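Side-chain contact in thymidylate synthase ThyX (Streptomyces cacaoi subsp. asoensis, PDB 4P5A), which probably catalyses the FAD- and NADPH-dependent reductive methylation of dUMP to dTMP with methylenetetrahydrofolate as methyl donor, working as a homotetramer: residues B[20-23]-B[24-27]. Numbering follows the deposited sequence.
Sequences SASD and LAVV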
ATOM      1  N   SER B  20      -9.180   8.052  16.851  1.00 16.56           N
ATOM      2  CA  SER B  20     -10.133   7.123  17.356  1.00 16.61           C
ATOM      3  C   SER B  20      -9.278   5.870  17.560  1.00 14.79           C
ATOM      4  O   SER B  20      -9.095   5.079  16.611  1.00 15.01           O
ATOM      5  CB  SER B  20     -11.209   6.894  16.293  1.00 19.00           C
ATOM      6  OG  SER B  20     -12.046   5.856  16.696  1.00 23.92           O
ATOM      7  N   ALA B  21      -8.662   5.785  18.718  1.00 12.18           N
ATOM      8  CA  ALA B  21      -7.711   4.679  18.950  1.00 11.18           C
ATOM      9  C   ALA B  21      -7.682   4.315  20.385  1.00 13.21           C
ATOM     10  O   ALA B  21      -7.631   5.225  21.296  1.00 14.56           O
ATOM     11  CB  ALA B  21      -6.321   5.101  18.573  1.00 11.66           C
ATOM     12  N   SER B  22      -7.768   3.014  20.630  1.00 11.96           N
ATOM     13  CA  SER B  22      -7.722   2.540  22.037  1.00 11.67           C
ATOM     14  C   SER B  22      -7.274   1.091  22.017  1.00 11.15           C
ATOM     15  O   SER B  22      -7.352   0.414  20.987  1.00  9.61           O
ATOM     16  CB  SER B  22      -9.152   2.611  22.619  1.00 13.88           C
ATOM     17  OG  SER B  22     -10.008   1.659  21.954  1.00 14.90           O
ATOM     18  N   ASP B  23      -6.833   0.581  23.192  1.00  9.43           N
ATOM     19  CA  ASP B  23      -6.504  -0.801  23.214  1.00  9.81           C
ATOM     20  C   ASP B  23      -7.671  -1.708  22.999  1.00 10.50           C
ATOM     21  O   ASP B  23      -7.561  -2.751  22.395  1.00 10.43           O
ATOM     22  CB  ASP B  23      -5.884  -1.119  24.611  1.00 12.69           C
ATOM     23  CG  ASP B  23      -4.494  -0.371  24.866  1.00 10.63           C
ATOM     24  OD1 ASP B  23      -4.308   0.246  25.956  1.00 10.16           O
ATOM     25  OD2 ASP B  23      -3.584  -0.379  23.961  1.00 10.65           O
ATOM     26  N   LEU B  24      -8.841  -1.284  23.488  1.00 10.92           N
ATOM     27  CA  LEU B  24     -10.040  -2.071  23.257  1.00 14.15           C
ATOM     28  C   LEU B  24     -10.334  -2.274  21.771  1.00 14.05           C
ATOM     29  O   LEU B  24     -10.816  -3.339  21.393  1.00 15.26           O
ATOM     30  CB  LEU B  24     -11.204  -1.360  23.918  1.00 16.02           C
ATOM     31  CG  LEU B  24     -12.521  -2.002  23.491  1.00 21.54           C
ATOM     32  CD1 LEU B  24     -12.835  -3.357  24.220  1.00 19.98           C
ATOM     33  CD2 LEU B  24     -13.691  -0.961  23.560  1.00 25.99           C
ATOM     34  N   ALA B  25     -10.006  -1.288  20.951  1.00 14.50           N
ATOM     35  CA  ALA B  25     -10.274  -1.442  19.492  1.00 16.18           C
ATOM     36  C   ALA B  25      -9.458  -2.601  18.903  1.00 15.41           C
ATOM     37  O   ALA B  25      -9.879  -3.253  17.925  1.00 14.84           O
ATOM     38  CB  ALA B  25      -9.920  -0.051  18.753  1.00 15.77           C
ATOM     39  N   VAL B  26      -8.273  -2.842  19.465  1.00  9.88           N
ATOM     40  CA  VAL B  26      -7.457  -3.976  18.980  1.00 10.47           C
ATOM     41  C   VAL B  26      -8.042  -5.298  19.363  1.00 11.21           C
ATOM     42  O   VAL B  26      -8.051  -6.211  18.574  1.00 11.89           O
ATOM     43  CB  VAL B  26      -6.069  -3.900  19.618  1.00  9.19           C
ATOM     44  CG1 VAL B  26      -5.075  -5.066  19.076  1.00 10.36           C
ATOM     45  CG2 VAL B  26      -5.473  -2.566  19.345  1.00  9.53           C
ATOM     46  N   VAL B  27      -8.445  -5.426  20.666  1.00 12.21           N
ATOM     47  CA  VAL B  27      -8.999  -6.639  21.210  1.00 13.45           C
ATOM     48  C   VAL B  27     -10.279  -7.010  20.424  1.00 12.66           C
ATOM     49  O   VAL B  27     -10.465  -8.190  20.079  1.00 12.90           O
ATOM     50  CB  VAL B  27      -9.404  -6.365  22.715  1.00 15.07           C
ATOM     51  CG1 VAL B  27     -10.251  -7.571  23.253  1.00 22.44           C
ATOM     52  CG2 VAL B  27      -8.068  -6.096  23.551  1.00 19.34           C
TER
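S22 caps the first turn of helix 23-30 by turning its hydroxyl back onto the amide of A25. From CB, which stays 4.0 Å from L24 N, the side chain runs to OG, and a chi1 of 67° folds that oxygen back over the start of the helix, within reach of the A25 amide. There OG accepts from A25 N at 3.1 Å, with an N-H...O angle of 144°, a bent N-cap bond. The same hydroxyl lies against the A25 CB methyl at 3.6 Å and the L24 CB methylene at 3.8 Å. The A25 amide also makes a weak bond to S22 O, so two acceptors of one residue share it. With the hydroxyl gone, as in an alanine here, A25 N would probably be left with the weak S22 O bond alone, and the first turn would be more prone to fray. One residue on, D23 O accepts weakly from V26 N at 3.0 Å and from V27 N at 3.3 Å, and V27 CG2 rests 3.6 Å from that oxygen. The D23 carboxylate reaches the first turn of helix 225-233, where OD1 accepts from V226 N and OD2 is hydrogen-bonded to T227 OG1. The cap sits where the chain passes from strand 13-20 into helix 23-30, whose D23, V26 and V27 side chains pack on helix 48-58 through I53, L56, T49 and L52, while V26 also meets F65 and M224.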